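Local coordinates for putative oxidoreductase (Bacteroides fragilis NCTC 9343, PDB 3FHL), which is a putative oxidoreductase of the Gfo/Idh/MocA family and probably uses a nicotinamide dinucleotide held by its Rossmann-fold domain, at residues 144-149 against 244-249; 135-140 against 298-303; 216-221 against 229-234; 189-194 against 222-227. All coordinates share one frame; numbering follows the deposited sequence.

Contact 1. Residues 144-149 against 244-249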
loop_
_atom_site.group_PDB
_atom_site.type_symbol
_atom_site.label_atom_id
_atom_site.label_comp_id
_atom_site.label_asym_id
_atom_site.label_seq_id
_atom_site.Cartn_x
_atom_site.Cartn_y
_atom_site.Cartn_z
ATOM N N GLY C 144 -18.382 9.656 -6.360
ATOM C CA GLY C 144 -18.246 10.334 -7.646
ATOM C C GLY C 144 -17.671 9.333 -8.624
ATOM O O GLY C 144 -18.076 8.178 -8.632
ATOM N N ARG C 145 -16.727 9.766 -9.454
ATOM C CA ARG C 145 -16.007 8.843 -10.342
ATOM C C ARG C 145 -14.877 8.182 -9.543
ATOM O O ARG C 145 -14.042 8.887 -8.982
ATOM C CB ARG C 145 -15.443 9.609 -11.532
ATOM C CG ARG C 145 -14.457 8.825 -12.377
ATOM C CD ARG C 145 -14.071 9.564 -13.639
ATOM N NE ARG C 145 -13.566 10.922 -13.421
ATOM C CZ ARG C 145 -12.284 11.233 -13.234
ATOM N NH1 ARG C 145 -11.363 10.279 -13.194
ATOM N NH2 ARG C 145 -11.924 12.499 -13.069
ATOM N N LEU C 146 -14.853 6.851 -9.484
ATOM C CA LEU C 146 -13.796 6.136 -8.752
ATOM C C LEU C 146 -12.462 6.258 -9.476
ATOM O O LEU C 146 -12.391 6.108 -10.712
ATOM C CB LEU C 146 -14.138 4.656 -8.564
ATOM C CG LEU C 146 -13.203 3.823 -7.664
ATOM C CD1 LEU C 146 -13.466 4.115 -6.210
ATOM C CD2 LEU C 146 -13.369 2.345 -7.958
ATOM N N VAL C 147 -11.406 6.543 -8.709
ATOM C CA VAL C 147 -10.055 6.633 -9.276
ATOM C C VAL C 147 -9.071 5.624 -8.695
ATOM O O VAL C 147 -8.071 5.295 -9.339
ATOM C CB VAL C 147 -9.476 8.080 -9.206
ATOM C CG1 VAL C 147 -10.420 9.079 -9.861
ATOM C CG2 VAL C 147 -9.176 8.504 -7.759
ATOM N N GLU C 148 -9.346 5.113 -7.493
ATOM C CA GLU C 148 -8.413 4.197 -6.849
ATOM C C GLU C 148 -9.118 3.174 -5.970
ATOM O O GLU C 148 -10.061 3.510 -5.270
ATOM C CB GLU C 148 -7.364 4.972 -6.022
ATOM C CG GLU C 148 -6.349 4.063 -5.316
ATOM C CD GLU C 148 -5.100 4.782 -4.815
ATOM O OE1 GLU C 148 -5.210 5.959 -4.393
ATOM O OE2 GLU C 148 -4.016 4.145 -4.832
ATOM N N TYR C 149 -8.625 1.938 -6.014
ATOM C CA TYR C 149 -9.193 0.820 -5.278
ATOM C C TYR C 149 -8.038 0.080 -4.638
ATOM O O TYR C 149 -7.146 -0.425 -5.335
ATOM C CB TYR C 149 -9.905 -0.108 -6.277
ATOM C CG TYR C 149 -10.431 -1.429 -5.749
ATOM C CD1 TYR C 149 -11.708 -1.511 -5.177
ATOM C CD2 TYR C 149 -9.677 -2.600 -5.867
ATOM C CE1 TYR C 149 -12.214 -2.721 -4.741
ATOM C CE2 TYR C 149 -10.163 -3.820 -5.425
ATOM C CZ TYR C 149 -11.441 -3.875 -4.870
ATOM O OH TYR C 149 -11.926 -5.073 -4.427
ATOM N N PHE C 244 -10.393 -2.154 2.915
ATOM C CA PHE C 244 -10.628 -1.433 1.670
ATOM C C PHE C 244 -10.331 0.036 1.851
ATOM O O PHE C 244 -10.659 0.628 2.886
ATOM C CB PHE C 244 -12.080 -1.570 1.198
ATOM C CG PHE C 244 -12.412 -2.916 0.593
ATOM C CD1 PHE C 244 -13.201 -3.828 1.295
ATOM C CD2 PHE C 244 -11.944 -3.273 -0.675
ATOM C CE1 PHE C 244 -13.513 -5.092 0.735
ATOM C CE2 PHE C 244 -12.248 -4.519 -1.226
ATOM C CZ PHE C 244 -13.031 -5.428 -0.527
ATOM N N ALA C 245 -9.718 0.633 0.836
ATOM C CA ALA C 245 -9.664 2.085 0.754
ATOM C C ALA C 245 -9.961 2.419 -0.684
ATOM O O ALA C 245 -9.236 2.003 -1.576
ATOM C CB ALA C 245 -8.287 2.625 1.161
ATOM N N LEU C 246 -11.052 3.138 -0.898
ATOM C CA LEU C 246 -11.439 3.548 -2.238
ATOM C C LEU C 246 -11.443 5.053 -2.284
ATOM O O LEU C 246 -11.819 5.688 -1.313
ATOM C CB LEU C 246 -12.832 3.005 -2.587
ATOM C CG LEU C 246 -12.897 1.548 -3.071
ATOM C CD1 LEU C 246 -12.710 0.575 -1.947
ATOM C CD2 LEU C 246 -14.249 1.306 -3.723
ATOM N N HIS C 247 -11.032 5.614 -3.417
ATOM C CA HIS C 247 -10.965 7.061 -3.555
ATOM C C HIS C 247 -11.627 7.430 -4.854
ATOM O O HIS C 247 -11.387 6.793 -5.870
ATOM C CB HIS C 247 -9.492 7.554 -3.539
ATOM C CG HIS C 247 -8.783 7.291 -2.239
ATOM N ND1 HIS C 247 -9.167 7.875 -1.053
ATOM C CD2 HIS C 247 -7.735 6.489 -1.939
ATOM C CE1 HIS C 247 -8.395 7.435 -0.075
ATOM N NE2 HIS C 247 -7.510 6.598 -0.588
ATOM N N GLY C 248 -12.462 8.462 -4.814
ATOM C CA GLY C 248 -13.070 8.990 -6.026
ATOM C C GLY C 248 -12.944 10.492 -6.083
ATOM O O GLY C 248 -12.352 11.112 -5.181
ATOM N N THR C 249 -13.503 11.081 -7.135
ATOM C CA THR C 249 -13.482 12.543 -7.325
ATOM C C THR C 249 -14.177 13.311 -6.202
ATOM O O THR C 249 -13.767 14.416 -5.858
ATOM C CB THR C 249 -14.094 12.965 -8.697
ATOM O OG1 THR C 249 -15.418 12.409 -8.840
ATOM C CG2 THR C 249 -13.213 12.464 -9.837
#
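H247 O is gripped by two successive amides of the facing strand: V147 N donates at 2.9 Å, nearly straight and in the carbonyl plane, and E148 N donates at 3.1 Å with more bend. H247 N returns a bond to E148 O. T249 N donates to R145 O, and T249 OG1 accepts from R145 N at 3.0 Å, its chi1 of 54° setting OG1 between the backbone N and the carbonyl carbon. T249 CG2 lies over one face of the R145 guanidinium, toward its rim, 3.5 Å from NH2, while NH2 is hydrogen-bonded to L204 O of the second subunit.

On one face of the sheet the Y149 and L246 side chains run side by side, Y149 CD1 3.9 Å from L246 CG. Farther out Y149 OH comes to the ring edge of F244, 3.3 Å from CE2, with the ring planes inclined at 51°. L146 starts out away from the facing strand, but its CD1 comes to 3.8 Å from L246 CD2, the side chains crossing at a slant. F191 of helix 180-191 meets the Y149 ring edge-to-face.

On the other face, turned to the second subunit, E148 and H247 lie side by side, pointing the same way, E148 OE1 3.6 Å from H247 CD2. E148 OE2 salt-bridges K232 of the second subunit, while H247 binds S252 of its own chain through ND1 and E241 of the second subunit through NE2. With V147 and E148 both opposite H247, this is a classic beta bulge between antiparallel strands of the C-terminal domain's large sheet.

Contact 2. Residues 135-140 against 298-303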
loop_
_atom_site.group_PDB
_atom_site.type_symbol
_atom_site.label_atom_id
_atom_site.label_comp_id
_atom_site.label_asym_id
_atom_site.label_seq_id
_atom_site.Cartn_x
_atom_site.Cartn_y
_atom_site.Cartn_z
ATOM N N ARG C 135 -19.580 -2.849 -3.369
ATOM C CA ARG C 135 -20.442 -2.879 -4.570
ATOM C C ARG C 135 -21.589 -1.854 -4.479
ATOM O O ARG C 135 -21.873 -1.143 -5.451
ATOM C CB ARG C 135 -21.002 -4.290 -4.817
ATOM C CG ARG C 135 -19.980 -5.378 -5.128
ATOM C CD ARG C 135 -20.666 -6.599 -5.781
ATOM N NE ARG C 135 -20.574 -6.538 -7.241
ATOM C CZ ARG C 135 -20.178 -7.539 -8.029
ATOM N NH1 ARG C 135 -19.874 -8.738 -7.527
ATOM N NH2 ARG C 135 -20.111 -7.346 -9.340
ATOM N N ASP C 136 -22.210 -1.768 -3.297
ATOM C CA ASP C 136 -23.280 -0.815 -3.003
ATOM C C ASP C 136 -22.863 0.650 -3.162
ATOM O O ASP C 136 -23.573 1.430 -3.801
ATOM C CB ASP C 136 -23.811 -1.045 -1.583
ATOM C CG ASP C 136 -25.128 -0.323 -1.318
ATOM O OD1 ASP C 136 -26.062 -0.484 -2.126
ATOM O OD2 ASP C 136 -25.237 0.388 -0.289
ATOM N N ILE C 137 -21.708 1.006 -2.590
ATOM C CA ILE C 137 -21.140 2.364 -2.676
ATOM C C ILE C 137 -20.878 2.745 -4.136
ATOM O O ILE C 137 -21.187 3.854 -4.563
ATOM C CB ILE C 137 -19.833 2.452 -1.833
ATOM C CG1 ILE C 137 -20.185 2.606 -0.358
ATOM C CG2 ILE C 137 -18.928 3.608 -2.283
ATOM C CD1 ILE C 137 -19.332 1.788 0.526
ATOM N N LEU C 138 -20.332 1.805 -4.895
ATOM C CA LEU C 138 -20.053 2.031 -6.314
ATOM C C LEU C 138 -21.334 2.124 -7.152
ATOM O O LEU C 138 -21.453 3.002 -8.019
ATOM C CB LEU C 138 -19.127 0.936 -6.853
ATOM C CG LEU C 138 -17.730 0.857 -6.209
ATOM C CD1 LEU C 138 -16.999 -0.376 -6.703
ATOM C CD2 LEU C 138 -16.915 2.130 -6.450
ATOM N N ALA C 139 -22.282 1.225 -6.885
ATOM C CA ALA C 139 -23.614 1.247 -7.520
ATOM C C ALA C 139 -24.307 2.605 -7.348
ATOM O O ALA C 139 -24.924 3.125 -8.279
ATOM C CB ALA C 139 -24.498 0.110 -6.949
ATOM N N LYS C 140 -24.162 3.180 -6.157
ATOM C CA LYS C 140 -24.797 4.445 -5.794
ATOM C C LYS C 140 -23.979 5.684 -6.186
ATOM O O LYS C 140 -24.413 6.816 -5.928
ATOM C CB LYS C 140 -25.088 4.463 -4.287
ATOM C CG LYS C 140 -26.224 3.514 -3.827
ATOM C CD LYS C 140 -26.390 3.545 -2.300
ATOM C CE LYS C 140 -27.686 2.866 -1.827
ATOM N NZ LYS C 140 -27.995 1.577 -2.511
ATOM N N ARG C 298 -19.072 10.066 7.956
ATOM C CA ARG C 298 -19.730 9.216 8.911
ATOM C C ARG C 298 -19.640 7.763 8.577
ATOM O O ARG C 298 -19.327 7.425 7.487
ATOM C CB ARG C 298 -21.174 9.613 9.060
ATOM C CG ARG C 298 -22.002 9.263 7.910
ATOM C CD ARG C 298 -23.182 10.184 7.750
ATOM N NE ARG C 298 -23.984 9.680 6.657
ATOM C CZ ARG C 298 -24.673 10.407 5.802
ATOM N NH1 ARG C 298 -25.312 9.801 4.852
ATOM N NH2 ARG C 298 -24.729 11.711 5.891
ATOM N N LYS C 299 -19.904 6.914 9.548
ATOM C CA LYS C 299 -19.972 5.481 9.313
ATOM C C LYS C 299 -21.103 5.153 8.339
ATOM O O LYS C 299 -22.188 5.743 8.400
ATOM C CB LYS C 299 -20.111 4.711 10.631
ATOM C CG LYS C 299 -18.850 4.723 11.477
ATOM C CD LYS C 299 -17.605 4.388 10.631
ATOM C CE LYS C 299 -16.432 4.015 11.483
ATOM N NZ LYS C 299 -16.649 2.695 12.147
ATOM N N TYR C 300 -20.825 4.243 7.410
ATOM C CA TYR C 300 -21.781 3.913 6.358
ATOM C C TYR C 300 -22.484 2.602 6.704
ATOM O O TYR C 300 -21.825 1.563 6.759
ATOM C CB TYR C 300 -21.068 3.799 5.005
ATOM C CG TYR C 300 -22.015 3.524 3.860
ATOM C CD1 TYR C 300 -22.883 4.499 3.409
ATOM C CD2 TYR C 300 -22.059 2.271 3.254
ATOM C CE1 TYR C 300 -23.766 4.246 2.370
ATOM C CE2 TYR C 300 -22.935 2.005 2.212
ATOM C CZ TYR C 300 -23.784 2.997 1.773
ATOM O OH TYR C 300 -24.644 2.739 0.735
ATOM N N PRO C 301 -23.818 2.651 6.956
ATOM C CA PRO C 301 -24.571 1.430 7.261
ATOM C C PRO C 301 -24.448 0.473 6.086
ATOM O O PRO C 301 -24.878 0.791 4.976
ATOM C CB PRO C 301 -26.017 1.924 7.423
ATOM C CG PRO C 301 -25.890 3.391 7.743
ATOM C CD PRO C 301 -24.681 3.847 6.976
ATOM N N GLY C 302 -23.811 -0.664 6.324
ATOM C CA GLY C 302 -23.417 -1.519 5.226
ATOM C C GLY C 302 -24.446 -2.555 4.834
ATOM O O GLY C 302 -25.536 -2.631 5.411
ATOM N N ILE C 303 -24.082 -3.335 3.823
ATOM C CA ILE C 303 -24.809 -4.526 3.421
ATOM C C ILE C 303 -24.358 -5.704 4.280
ATOM O O ILE C 303 -23.161 -5.900 4.468
ATOM C CB ILE C 303 -24.531 -4.836 1.932
ATOM C CG1 ILE C 303 -24.874 -3.620 1.052
ATOM C CG2 ILE C 303 -25.293 -6.068 1.466
ATOM C CD1 ILE C 303 -26.305 -3.172 1.124
#
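Y300 and D136 make a surface contact between the last turn of helix 129-139 and the chain that leaves edge strand 294-299, all within the C-terminal alpha/beta domain. Y300 OH donates to D136 OD2 at 2.6 Å, a short bond that meets the carboxylate from above its plane, 35° out of it. Seen from the ring, the same oxygen lies in plane at the edge. The two side chains approach obliquely, their flat groups 37° apart.

The other carboxylate oxygen of D136, OD1, is taken by K140 one helical turn later: K140 NZ forms a salt bridge with it at 2.9 Å on the syn side. The lysine chain folds round at its end (chi4 43°), and on the way its CD passes 3.6 Å from Y300 OH. Apolar contacts flank this polar group. I137 CG1 sits over one face of the Y300 ring in a CH-pi contact, 4.2 Å from the centroid, while I303 CG1 packs against D136 CB at 3.8 Å, its side chain crossing that of the aspartate at about a right angle. Y253 of strand 252-255 and L142 touch both I137 and Y300, and T133 OG1, a turn earlier in the helix, accepts from I303 N.

Each carboxylate oxygen of D136 thus has its own donor, one neutral and one cationic. The lysine charge would be expected to favour the ionised aspartate, and the two bonds together probably restrict rotation of the D136 carboxylate.

Contact 3. Residues 216-221 against 229-234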
loop_
_atom_site.group_PDB
_atom_site.type_symbol
_atom_site.label_atom_id
_atom_site.label_comp_id
_atom_site.label_asym_id
_atom_site.label_seq_id
_atom_site.Cartn_x
_atom_site.Cartn_y
_atom_site.Cartn_z
ATOM N N ILE C 216 0.268 -6.369 -5.285
ATOM C CA ILE C 216 -0.057 -6.583 -6.694
ATOM C C ILE C 216 -0.742 -5.363 -7.258
ATOM O O ILE C 216 -1.675 -4.821 -6.672
ATOM C CB ILE C 216 -0.957 -7.837 -6.882
ATOM C CG1 ILE C 216 -0.213 -9.094 -6.404
ATOM C CG2 ILE C 216 -1.411 -7.964 -8.342
ATOM C CD1 ILE C 216 -1.095 -10.327 -6.204
ATOM N N HIS C 217 -0.284 -4.937 -8.426
ATOM C CA HIS C 217 -0.981 -3.919 -9.176
ATOM C C HIS C 217 -1.546 -4.546 -10.428
ATOM O O HIS C 217 -0.811 -5.166 -11.191
ATOM C CB HIS C 217 -0.042 -2.768 -9.533
ATOM C CG HIS C 217 0.468 -2.045 -8.332
ATOM N ND1 HIS C 217 -0.366 -1.336 -7.498
ATOM C CD2 HIS C 217 1.703 -1.973 -7.786
ATOM C CE1 HIS C 217 0.339 -0.833 -6.501
ATOM N NE2 HIS C 217 1.599 -1.200 -6.657
ATOM N N LEU C 218 -2.854 -4.388 -10.611
ATOM C CA LEU C 218 -3.529 -4.840 -11.827
ATOM C C LEU C 218 -3.659 -3.604 -12.688
ATOM O O LEU C 218 -4.390 -2.661 -12.353
ATOM C CB LEU C 218 -4.897 -5.464 -11.509
ATOM C CG LEU C 218 -4.949 -6.585 -10.484
ATOM C CD1 LEU C 218 -6.373 -7.131 -10.410
ATOM C CD2 LEU C 218 -4.002 -7.687 -10.876
ATOM N N LEU C 219 -2.902 -3.592 -13.778
ATOM C CA LEU C 219 -2.700 -2.382 -14.558
ATOM C C LEU C 219 -3.681 -2.354 -15.719
ATOM O O LEU C 219 -3.732 -3.296 -16.505
ATOM C CB LEU C 219 -1.239 -2.304 -15.053
ATOM C CG LEU C 219 -0.155 -2.514 -13.971
ATOM C CD1 LEU C 219 1.206 -2.902 -14.545
ATOM C CD2 LEU C 219 -0.027 -1.298 -13.078
ATOM N N HIS C 220 -4.458 -1.272 -15.785
ATOM C CA HIS C 220 -5.508 -1.046 -16.787
ATOM C C HIS C 220 -6.547 -2.186 -16.905
ATOM O O HIS C 220 -6.587 -2.896 -17.919
ATOM C CB HIS C 220 -4.902 -0.701 -18.161
ATOM C CG HIS C 220 -3.880 0.396 -18.121
ATOM N ND1 HIS C 220 -4.213 1.722 -17.935
ATOM C CD2 HIS C 220 -2.531 0.360 -18.240
ATOM C CE1 HIS C 220 -3.113 2.456 -17.948
ATOM N NE2 HIS C 220 -2.080 1.653 -18.127
ATOM N N PRO C 221 -7.380 -2.370 -15.861
ATOM C CA PRO C 221 -8.424 -3.394 -15.960
ATOM C C PRO C 221 -9.465 -3.001 -17.024
ATOM O O PRO C 221 -9.777 -1.827 -17.143
ATOM C CB PRO C 221 -9.000 -3.442 -14.551
ATOM C CG PRO C 221 -8.688 -2.136 -13.947
ATOM C CD PRO C 221 -7.404 -1.674 -14.558
ATOM N N ILE C 229 -5.317 0.106 -9.100
ATOM C CA ILE C 229 -5.625 -1.069 -8.275
ATOM C C ILE C 229 -4.426 -1.553 -7.469
ATOM O O ILE C 229 -3.368 -1.825 -8.025
ATOM C CB ILE C 229 -6.144 -2.262 -9.139
ATOM C CG1 ILE C 229 -7.505 -1.944 -9.758
ATOM C CG2 ILE C 229 -6.224 -3.555 -8.314
ATOM C CD1 ILE C 229 -8.150 -3.127 -10.436
ATOM N N THR C 230 -4.596 -1.666 -6.153
ATOM C CA THR C 230 -3.573 -2.297 -5.314
ATOM C C THR C 230 -4.198 -3.413 -4.499
ATOM O O THR C 230 -5.162 -3.182 -3.761
ATOM C CB THR C 230 -2.922 -1.303 -4.318
ATOM O OG1 THR C 230 -2.495 -0.135 -5.008
ATOM C CG2 THR C 230 -1.716 -1.922 -3.654
ATOM N N LEU C 231 -3.639 -4.615 -4.612
ATOM C CA LEU C 231 -4.045 -5.750 -3.776
ATOM C C LEU C 231 -2.874 -6.180 -2.896
ATOM O O LEU C 231 -1.748 -6.341 -3.374
ATOM C CB LEU C 231 -4.539 -6.919 -4.648
ATOM C CG LEU C 231 -5.481 -6.543 -5.806
ATOM C CD1 LEU C 231 -5.711 -7.735 -6.718
ATOM C CD2 LEU C 231 -6.825 -6.030 -5.264
ATOM N N LYS C 232 -3.131 -6.364 -1.607
ATOM C CA LYS C 232 -2.057 -6.618 -0.657
ATOM C C LYS C 232 -2.459 -7.598 0.412
ATOM O O LYS C 232 -3.616 -7.632 0.814
ATOM C CB LYS C 232 -1.700 -5.330 0.084
ATOM C CG LYS C 232 -0.606 -4.506 -0.487
ATOM C CD LYS C 232 -0.282 -3.327 0.448
ATOM C CE LYS C 232 0.856 -3.638 1.400
ATOM N NZ LYS C 232 1.342 -2.361 2.044
ATOM N N ALA C 233 -1.484 -8.353 0.904
ATOM C CA ALA C 233 -1.654 -9.093 2.158
ATOM C C ALA C 233 -0.315 -9.316 2.816
ATOM O O ALA C 233 0.703 -9.377 2.136
ATOM C CB ALA C 233 -2.352 -10.433 1.937
ATOM N N SER C 234 -0.323 -9.465 4.141
ATOM C CA SER C 234 0.908 -9.650 4.887
ATOM C C SER C 234 0.592 -10.286 6.224
ATOM O O SER C 234 -0.462 -10.025 6.801
ATOM C CB SER C 234 1.612 -8.300 5.117
ATOM O OG SER C 234 2.818 -8.464 5.861
HETATM O O HOH W 1 -3.611 -0.076 -11.387
#
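I229, in the conformer described, packs its branches against L218 and probably P221 on the helix-facing side of a beta hairpin, whose antiparallel strands 213-221 and 228-234 belong to the large sheet of the C-terminal domain. I229 CG2 lies 3.9 Å from L218 CG, the two side chains crossing obliquely, while I229 CD1 appears to meet P221 CG tip to tip at 3.7 Å, a contact left tentative by the second conformer. L218 also reaches L231, CD1 to CD1 at 3.8 Å, from about a right angle. F191 of helix 180-191 touches both I229 and P221, and A187 and I184 of the same helix lie on L218 and L231.

Regular pairing is found at I216 and L231, joined by two backbone bonds, of which L231 N to I216 O is almost straight at 173°. Toward the turn, L218 N has no partner in the model, and a water links L218 O, to which it donates, with I229 N, from which it accepts, each at 2.9 Å.

The opposite face carries H217 and T230, lying side by side. H217 NE2 is hydrogen-bonded to NE2 of H217 in the second subunit, so this face belongs to the dimer interface. The other ring nitrogen turns back to the hairpin: chi2 of -65° points H217 ND1 at I229 O, to which it donates at 3.1 Å, close to the imidazole plane but tilted 28° from the plane of the carbonyl.

Contact 4. Residues 189-194 against 222-227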
loop_
_atom_site.group_PDB
_atom_site.type_symbol
_atom_site.label_atom_id
_atom_site.label_comp_id
_atom_site.label_asym_id
_atom_site.label_seq_id
_atom_site.Cartn_x
_atom_site.Cartn_y
_atom_site.Cartn_z
ATOM N N GLN C 189 -14.118 -9.120 -10.748
ATOM C CA GLN C 189 -15.574 -8.913 -10.759
ATOM C C GLN C 189 -15.961 -7.443 -10.934
ATOM O O GLN C 189 -16.876 -7.115 -11.703
ATOM C CB GLN C 189 -16.233 -9.518 -9.507
ATOM C CG GLN C 189 -16.331 -11.045 -9.561
ATOM C CD GLN C 189 -17.101 -11.544 -10.797
ATOM O OE1 GLN C 189 -18.287 -11.251 -10.957
ATOM N NE2 GLN C 189 -16.423 -12.294 -11.668
ATOM N N LEU C 190 -15.253 -6.548 -10.254
ATOM C CA LEU C 190 -15.588 -5.132 -10.356
ATOM C C LEU C 190 -15.069 -4.440 -11.606
ATOM O O LEU C 190 -15.750 -3.574 -12.137
ATOM C CB LEU C 190 -15.122 -4.359 -9.120
ATOM C CG LEU C 190 -15.635 -4.807 -7.750
ATOM C CD1 LEU C 190 -14.960 -3.993 -6.663
ATOM C CD2 LEU C 190 -17.146 -4.685 -7.638
ATOM N N PHE C 191 -13.873 -4.809 -12.071
ATOM C CA PHE C 191 -13.143 -3.952 -13.019
ATOM C C PHE C 191 -12.668 -4.657 -14.274
ATOM O O PHE C 191 -12.188 -4.004 -15.187
ATOM C CB PHE C 191 -11.925 -3.288 -12.344
ATOM C CG PHE C 191 -12.255 -2.557 -11.080
ATOM C CD1 PHE C 191 -13.082 -1.442 -11.104
ATOM C CD2 PHE C 191 -11.755 -2.995 -9.865
ATOM C CE1 PHE C 191 -13.412 -0.772 -9.928
ATOM C CE2 PHE C 191 -12.060 -2.324 -8.696
ATOM C CZ PHE C 191 -12.892 -1.213 -8.723
ATOM N N GLY C 192 -12.772 -5.982 -14.301
ATOM C CA GLY C 192 -12.331 -6.761 -15.466
ATOM C C GLY C 192 -10.878 -7.195 -15.390
ATOM O O GLY C 192 -10.177 -6.920 -14.409
ATOM N N MET C 193 -10.423 -7.887 -16.428
ATOM C CA MET C 193 -9.040 -8.332 -16.520
ATOM C C MET C 193 -8.084 -7.188 -16.892
ATOM O O MET C 193 -8.408 -6.354 -17.748
ATOM C CB MET C 193 -8.907 -9.525 -17.482
ATOM C CG MET C 193 -9.570 -10.806 -16.964
ATOM S SD MET C 193 -8.684 -11.723 -15.686
ATOM C CE MET C 193 -7.417 -12.563 -16.642
ATOM N N PRO C 194 -6.907 -7.137 -16.235
ATOM C CA PRO C 194 -5.932 -6.083 -16.522
ATOM C C PRO C 194 -5.120 -6.335 -17.807
ATOM O O PRO C 194 -4.988 -7.476 -18.254
ATOM C CB PRO C 194 -5.019 -6.135 -15.297
ATOM C CG PRO C 194 -5.033 -7.551 -14.900
ATOM C CD PRO C 194 -6.416 -8.054 -15.189
ATOM N N SER C 222 -9.971 -3.979 -17.785
ATOM C CA SER C 222 -10.788 -3.712 -18.978
ATOM C C SER C 222 -11.987 -2.780 -18.775
ATOM O O SER C 222 -12.248 -1.919 -19.616
ATOM C CB SER C 222 -11.246 -5.026 -19.620
ATOM O OG SER C 222 -12.058 -5.770 -18.727
ATOM N N LEU C 223 -12.707 -2.941 -17.668
ATOM C CA LEU C 223 -13.950 -2.187 -17.469
ATOM C C LEU C 223 -13.735 -0.792 -16.904
ATOM O O LEU C 223 -14.645 0.022 -16.893
ATOM C CB LEU C 223 -14.944 -2.977 -16.600
ATOM C CG LEU C 223 -15.188 -4.438 -16.991
ATOM C CD1 LEU C 223 -16.048 -5.138 -15.940
ATOM C CD2 LEU C 223 -15.805 -4.557 -18.405
ATOM N N ALA C 224 -12.516 -0.525 -16.447
ATOM C CA ALA C 224 -12.173 0.749 -15.829
ATOM C C ALA C 224 -10.652 0.948 -15.901
ATOM O O ALA C 224 -9.969 0.861 -14.878
ATOM C CB ALA C 224 -12.650 0.763 -14.380
ATOM N N PRO C 225 -10.111 1.208 -17.112
ATOM C CA PRO C 225 -8.653 1.152 -17.267
ATOM C C PRO C 225 -7.848 2.300 -16.634
ATOM O O PRO C 225 -6.623 2.218 -16.598
ATOM C CB PRO C 225 -8.460 1.102 -18.795
ATOM C CG PRO C 225 -9.649 1.785 -19.347
ATOM C CD PRO C 225 -10.789 1.561 -18.382
ATOM N N ASN C 226 -8.528 3.328 -16.121
ATOM C CA ASN C 226 -7.884 4.454 -15.439
ATOM C C ASN C 226 -7.965 4.374 -13.918
ATOM O O ASN C 226 -7.498 5.288 -13.223
ATOM C CB ASN C 226 -8.517 5.768 -15.871
ATOM C CG ASN C 226 -8.342 6.044 -17.343
ATOM O OD1 ASN C 226 -7.366 5.620 -17.959
ATOM N ND2 ASN C 226 -9.298 6.764 -17.919
ATOM N N VAL C 227 -8.582 3.310 -13.400
ATOM C CA VAL C 227 -8.636 3.100 -11.945
ATOM C C VAL C 227 -7.357 2.401 -11.501
ATOM O O VAL C 227 -6.957 1.386 -12.087
ATOM C CB VAL C 227 -9.900 2.285 -11.480
ATOM C CG1 VAL C 227 -9.880 2.043 -9.954
ATOM C CG2 VAL C 227 -11.182 3.025 -11.822
HETATM O O HOH W 2 -12.242 -8.492 -18.671
#
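F191 O, on the last residue of helix 180-191, and M193 O, two residues beyond, receive successive amides of the loop 222-227. L223 N donates to F191 O at 2.7 Å, and S222 N donates to M193 O at 2.8 Å; both donors stand above the carbonyl planes, by 35° and 44°. A water adds a further link, accepting from M193 N and lying 2.7 Å from S222 OG, which in the conformer described sits between the backbone N and the carbonyl carbon (chi1 62°).

G192, the first residue to leave the helix, has positive phi, and its CA lies 3.4 Å from S222 OG in that same conformer. This helix exit leads directly into strand 194-202, while the loop connects the two strands of the 213-221/228-234 hairpin and includes a type I turn from A224 to V227.

The L223 side chain makes van der Waals contacts with the backbone where the helix ends, its CB 3.3 Å from F191 O and its CD1 3.8 Å from G192 N. The apolar pair is A224 CB and the F191 ring, approached obliquely, 4.0 Å from CD1. L190 CB lies over the centre of one face of that ring.

Overall arrangement
All four contacts belong to the C-terminal domain. Contacts 1 and 3 are buried pairings within its large sheet, in which strands 146-154 and 228-234 are neighbours, and a bond from T230 N to Y149 O probably joins them. Both turn a polar face to the second subunit and an apolar face to helices. Contacts 2 and 4 lie at the surface, at the ends of helices 129-139 and 180-191, and touch where R135 packs on L190. Contact 2 relies on charged and phenolic side chains, contact 4 largely on backbone carbonyls. F191 ties contact 4 to contacts 1 and 3, while L138 brings the helix of contact 2 onto L146 and L246.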